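Local coordinates for aminopeptidase C (Lactobacillus rhamnosus, PDB 4K7C), which probably removes amino acids from the N-termini of peptides as a papain-like cysteine aminopeptidase, assembled from six copies of the chain, at residues I298-K302 and D401-D405; E359-T363 and F407-V411. All blocks are in the same frame, centred on the assembly; numbering follows the deposited sequence. Where two conformers were deposited one is given.

Interaction 1: residues I298-K302 and D401-D405; sequences IDTFK and DAWFD
A salt-bridge network over an apolar floor can join two helices whose axes stay well apart, as the papain-like fold of this enzyme illustrates. Residues 298-302 and 401-405 are the first turns of helices 298-310 and 401-407. Their axes come no closer than 11.7 Å, with N-to-C directions 115° apart, and the nearest CA atoms, those of Ile-298 and Asp-405, are 6.8 Å from each other. Side chains fill the space between. Lys-302 reaches across in an m, t, p, t rotamer, with a bend at chi3, toward two carboxylates one helical turn apart. Asp-401 (t) and Asp-405 (m) both swing their ends to meet it, so that Lys-302 NZ forms salt bridges of 2.8 Å to Asp-401 OD2 and 2.8 Å to Asp-405 OD1. Beneath the charges, Phe-404, with chi1 t, packs against Lys-302, its CE2 lying 3.4 Å from Lys-302 CG. The same Phe-404 CE2 lies at the ring edge of Phe-301, also t, 3.6 Å from its CE2, while Ile-298 (t, p) sets CD1 at the edge of the Phe-404 ring, 4.3 Å from CE2. Trp-381 stacks on Phe-404 and hydrogen-bonds Asp-401 OD1 through its indole nitrogen, tying the network to strand 377-384. A water joins the polar side, donating to Asp-405 OD2 at 2.6 Å and accepting a weak bond from Lys-302 NZ at 3.3 Å.

Interaction 2: residues E359-T363 and F407-V411; sequences ESLMT and FVYQV
A classic beta bulge at Tyr-409 and Gln-410, both opposite Gly-318 on strand 315-319, shapes this buried contact. Tyr-409 takes phi/psi of -113/-17, outside the extended range, so two consecutive residues send their CA-to-CB bonds toward the irregular segment 359-363, while Val-408 points away. The touching parts run 33° apart, with Met-362 CA 6.4 Å from Tyr-409 CA and Ser-360 CA 7.8 Å from Phe-407 CA. Tyr-409, with chi1 m, places OH 2.6 Å from Ser-360 OG (chi1 t) in a hydrogen bond, and Asp-320 OD2 also hydrogen-bonds that serine oxygen. In the papain-like fold, strand 408-414 belongs to the large mixed sheet and the loop leads into strand 364-374, which in relatives carries the catalytic histidine near its start. Backbone also packs against the phenol ring: Leu-361 C is 3.6 Å from Tyr-409 CE2, and Met-362 N is 3.7 Å from Tyr-409 CD2. Met-362, a selenomethionine introduced by labelling, is fully extended (t, t, t) and brings SE to 3.5 Å from NE2 of Gln-410 (chi1 m, chi2 t). The C-terminal Ala-446 also touches Met-362. Ser-360 OG sits at the ring edge of Phe-407, 4.0 Å from CD1.

How the interactions relate
The chemistry of the two contacts differs with their depth in the fold. Interaction 1, about 18 Å between its centre and that of the chain, is partly buried and mixes full charges and water with an apolar layer. Interaction 2, at about 9 Å, is almost wholly buried; between its own two segments only neutral groups meet, although Asp-320 brings a carboxylate to Ser-360. Their centres lie about 12 Å apart, and helix 401-407 runs directly into strand 408-414, so one continuous piece of chain serves both. Phe-301 bridges them: its CZ lies 3.6 Å from Gln-410 C, and its CE2 lies 3.7 Å from Val-408 CG1. Lys-351 NZ binds Asp-405 O and Val-408 O, spanning the helix-to-strand junction.

Interaction 1: residues I298-K302 and D401-D405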
loop_
_atom_site.group_PDB
_atom_site.type_symbol
_atom_site.label_atom_id
_atom_site.label_comp_id
_atom_site.label_asym_id
_atom_site.label_seq_id
_atom_site.Cartn_x
_atom_site.Cartn_y
_atom_site.Cartn_z
ATOM N N ILE A 298 22.547 -37.112 21.750
ATOM C CA ILE A 298 22.294 -35.660 21.746
ATOM C C ILE A 298 23.230 -34.936 22.652
ATOM O O ILE A 298 23.659 -33.887 22.283
ATOM C CB ILE A 298 20.787 -35.308 22.071
ATOM C CG1 ILE A 298 20.430 -33.833 21.761
ATOM C CG2 ILE A 298 20.482 -35.621 23.527
ATOM C CD1 ILE A 298 20.707 -33.470 20.302
ATOM N N ASP A 299 23.651 -35.483 23.785
ATOM C CA ASP A 299 24.636 -34.741 24.611
ATOM C C ASP A 299 26.004 -34.506 23.918
ATOM O O ASP A 299 26.595 -33.416 23.992
ATOM C CB ASP A 299 24.856 -35.492 25.960
ATOM C CG ASP A 299 23.618 -35.396 26.878
ATOM O OD1 ASP A 299 22.855 -34.423 26.788
ATOM O OD2 ASP A 299 23.427 -36.303 27.670
ATOM N N THR A 300 26.502 -35.571 23.292
ATOM C CA THR A 300 27.806 -35.569 22.564
ATOM C C THR A 300 27.696 -34.622 21.342
ATOM O O THR A 300 28.539 -33.754 21.118
ATOM C CB THR A 300 28.146 -36.980 22.054
ATOM O OG1 THR A 300 28.146 -37.976 23.131
ATOM C CG2 THR A 300 29.479 -37.004 21.339
ATOM N N PHE A 301 26.558 -34.720 20.667
ATOM C CA PHE A 301 26.245 -33.869 19.488
ATOM C C PHE A 301 26.335 -32.423 19.929
ATOM O O PHE A 301 27.022 -31.586 19.284
ATOM C CB PHE A 301 24.793 -34.308 19.060
ATOM C CG PHE A 301 24.216 -33.650 17.872
ATOM C CD1 PHE A 301 24.008 -34.389 16.700
ATOM C CD2 PHE A 301 23.647 -32.387 17.976
ATOM C CE1 PHE A 301 23.363 -33.857 15.613
ATOM C CE2 PHE A 301 23.040 -31.820 16.873
ATOM C CZ PHE A 301 22.840 -32.539 15.696
ATOM N N LYS A 302 25.580 -32.082 20.986
ATOM C CA LYS A 302 25.569 -30.693 21.455
ATOM C C LYS A 302 26.933 -30.217 21.976
ATOM O O LYS A 302 27.348 -29.060 21.777
ATOM C CB LYS A 302 24.504 -30.513 22.550
ATOM C CG LYS A 302 23.117 -30.385 22.018
ATOM C CD LYS A 302 22.015 -30.741 23.033
ATOM C CE LYS A 302 21.949 -29.752 24.146
ATOM N NZ LYS A 302 21.015 -30.093 25.235
ATOM N N ASP A 401 17.215 -24.519 24.209
ATOM C CA ASP A 401 17.915 -25.787 24.311
ATOM C C ASP A 401 16.906 -26.956 24.233
ATOM O O ASP A 401 17.167 -27.988 23.603
ATOM C CB ASP A 401 18.749 -25.837 25.587
ATOM C CG ASP A 401 19.795 -26.916 25.480
ATOM O OD1 ASP A 401 20.496 -26.850 24.483
ATOM O OD2 ASP A 401 19.814 -27.864 26.317
ATOM N N ALA A 402 15.693 -26.806 24.814
ATOM C CA ALA A 402 14.694 -27.872 24.629
ATOM C C ALA A 402 14.296 -28.107 23.198
ATOM O O ALA A 402 14.045 -29.260 22.776
ATOM C CB ALA A 402 13.471 -27.606 25.524
ATOM N N TRP A 403 14.143 -27.002 22.452
ATOM C CA TRP A 403 13.847 -27.088 21.054
ATOM C C TRP A 403 14.956 -27.797 20.296
ATOM O O TRP A 403 14.671 -28.613 19.458
ATOM C CB TRP A 403 13.581 -25.694 20.428
ATOM C CG TRP A 403 12.919 -25.718 19.055
ATOM C CD1 TRP A 403 11.582 -25.587 18.787
ATOM C CD2 TRP A 403 13.560 -25.863 17.773
ATOM N NE1 TRP A 403 11.356 -25.599 17.430
ATOM C CE2 TRP A 403 12.556 -25.767 16.790
ATOM C CE3 TRP A 403 14.875 -26.077 17.383
ATOM C CZ2 TRP A 403 12.809 -25.898 15.432
ATOM C CZ3 TRP A 403 15.137 -26.157 16.007
ATOM C CH2 TRP A 403 14.108 -26.085 15.062
ATOM N N PHE A 404 16.183 -27.425 20.563
ATOM C CA PHE A 404 17.378 -28.040 19.881
ATOM C C PHE A 404 17.321 -29.574 20.125
ATOM O O PHE A 404 17.437 -30.363 19.200
ATOM C CB PHE A 404 18.619 -27.441 20.572
ATOM C CG PHE A 404 19.902 -27.779 19.912
ATOM C CD1 PHE A 404 20.607 -26.776 19.296
ATOM C CD2 PHE A 404 20.385 -29.104 19.826
ATOM C CE1 PHE A 404 21.809 -27.043 18.652
ATOM C CE2 PHE A 404 21.619 -29.369 19.174
ATOM C CZ PHE A 404 22.308 -28.304 18.611
ATOM N N ASP A 405 17.073 -29.981 21.356
ATOM C CA ASP A 405 16.981 -31.420 21.685
ATOM C C ASP A 405 16.027 -32.171 20.816
ATOM O O ASP A 405 16.250 -33.298 20.408
ATOM C CB ASP A 405 16.636 -31.649 23.182
ATOM C CG ASP A 405 17.754 -31.275 24.124
ATOM O OD1 ASP A 405 18.873 -30.946 23.675
ATOM O OD2 ASP A 405 17.506 -31.266 25.353
HETATM O O HOH W 1 19.261 -32.212 27.008
#

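Interaction 2: residues E359-T363 and F407-V411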
loop_
_atom_site.group_PDB
_atom_site.type_symbol
_atom_site.label_atom_id
_atom_site.label_comp_id
_atom_site.label_asym_id
_atom_site.label_seq_id
_atom_site.Cartn_x
_atom_site.Cartn_y
_atom_site.Cartn_z
ATOM N N GLU A 359 6.158 -37.538 11.376
ATOM C CA GLU A 359 5.786 -36.262 11.940
ATOM C C GLU A 359 6.910 -35.216 11.759
ATOM O O GLU A 359 6.606 -34.064 11.598
ATOM C CB GLU A 359 5.449 -36.442 13.412
ATOM C CG GLU A 359 5.196 -35.135 14.223
ATOM C CD GLU A 359 4.219 -34.132 13.581
ATOM O OE1 GLU A 359 3.333 -34.536 12.840
ATOM O OE2 GLU A 359 4.355 -32.939 13.918
ATOM N N SER A 360 8.195 -35.631 11.798
ATOM C CA SER A 360 9.296 -34.671 11.768
ATOM C C SER A 360 10.467 -35.235 11.034
ATOM O O SER A 360 10.666 -36.430 11.046
ATOM C CB SER A 360 9.722 -34.269 13.174
ATOM O OG SER A 360 10.573 -33.129 13.248
ATOM N N LEU A 361 11.288 -34.362 10.479
ATOM C CA LEU A 361 12.533 -34.717 9.751
ATOM C C LEU A 361 13.216 -33.365 9.451
ATOM O O LEU A 361 12.662 -32.301 9.808
ATOM C CB LEU A 361 12.313 -35.580 8.527
ATOM C CG LEU A 361 11.154 -35.293 7.579
ATOM C CD1 LEU A 361 11.306 -33.929 6.995
ATOM C CD2 LEU A 361 11.088 -36.280 6.447
HETATM N N MSE A 362 14.470 -33.346 8.964
HETATM C CA MSE A 362 15.104 -32.044 8.601
HETATM C C MSE A 362 14.410 -31.465 7.406
HETATM O O MSE A 362 14.203 -32.148 6.425
HETATM C CB MSE A 362 16.630 -32.087 8.272
HETATM C CG MSE A 362 17.096 -30.818 7.512
HETATM SE SE MSE A 362 19.037 -30.959 7.089
HETATM C CE MSE A 362 19.642 -29.223 6.559
ATOM N N THR A 363 14.016 -30.204 7.509
ATOM C CA THR A 363 13.340 -29.471 6.485
ATOM C C THR A 363 14.095 -28.162 6.121
ATOM O O THR A 363 13.783 -27.540 5.111
ATOM C CB THR A 363 11.917 -29.094 6.885
ATOM O OG1 THR A 363 12.002 -28.186 7.985
ATOM C CG2 THR A 363 11.091 -30.340 7.261
ATOM N N PHE A 407 14.341 -30.981 17.857
ATOM C CA PHE A 407 14.098 -30.684 16.477
ATOM C C PHE A 407 15.342 -30.434 15.609
ATOM O O PHE A 407 15.219 -30.282 14.391
ATOM C CB PHE A 407 13.079 -29.512 16.281
ATOM C CG PHE A 407 11.755 -29.810 16.903
ATOM C CD1 PHE A 407 11.044 -30.950 16.525
ATOM C CD2 PHE A 407 11.297 -29.098 17.973
ATOM C CE1 PHE A 407 9.814 -31.257 17.135
ATOM C CE2 PHE A 407 10.081 -29.412 18.591
ATOM C CZ PHE A 407 9.348 -30.501 18.161
ATOM N N VAL A 408 16.496 -30.422 16.236
ATOM C CA VAL A 408 17.749 -30.427 15.459
ATOM C C VAL A 408 18.214 -31.871 15.218
ATOM O O VAL A 408 18.341 -32.660 16.203
ATOM C CB VAL A 408 18.834 -29.680 16.171
ATOM C CG1 VAL A 408 20.257 -29.802 15.456
ATOM C CG2 VAL A 408 18.458 -28.226 16.339
ATOM N N TYR A 409 18.473 -32.185 13.947
ATOM C CA TYR A 409 18.875 -33.502 13.530
ATOM C C TYR A 409 20.307 -33.613 13.000
ATOM O O TYR A 409 20.808 -34.731 12.994
ATOM C CB TYR A 409 17.972 -34.062 12.489
ATOM C CG TYR A 409 16.493 -34.153 12.933
ATOM C CD1 TYR A 409 16.076 -35.186 13.699
ATOM C CD2 TYR A 409 15.546 -33.205 12.521
ATOM C CE1 TYR A 409 14.776 -35.308 14.163
ATOM C CE2 TYR A 409 14.205 -33.361 12.930
ATOM C CZ TYR A 409 13.826 -34.421 13.742
ATOM O OH TYR A 409 12.517 -34.561 14.155
ATOM N N GLN A 410 20.932 -32.495 12.633
ATOM C CA GLN A 410 22.254 -32.542 12.026
ATOM C C GLN A 410 23.081 -31.322 12.351
ATOM O O GLN A 410 22.549 -30.213 12.408
ATOM C CB GLN A 410 22.102 -32.549 10.527
ATOM C CG GLN A 410 21.380 -33.704 9.920
ATOM C CD GLN A 410 21.457 -33.579 8.431
ATOM O OE1 GLN A 410 20.970 -34.439 7.651
ATOM N NE2 GLN A 410 22.043 -32.471 8.014
ATOM N N VAL A 411 24.379 -31.545 12.590
ATOM C CA VAL A 411 25.355 -30.461 12.697
ATOM C C VAL A 411 26.599 -30.941 11.884
ATOM O O VAL A 411 26.775 -32.147 11.702
ATOM C CB VAL A 411 25.842 -30.116 14.110
ATOM C CG1 VAL A 411 24.791 -29.307 14.863
ATOM C CG2 VAL A 411 26.212 -31.360 14.903
#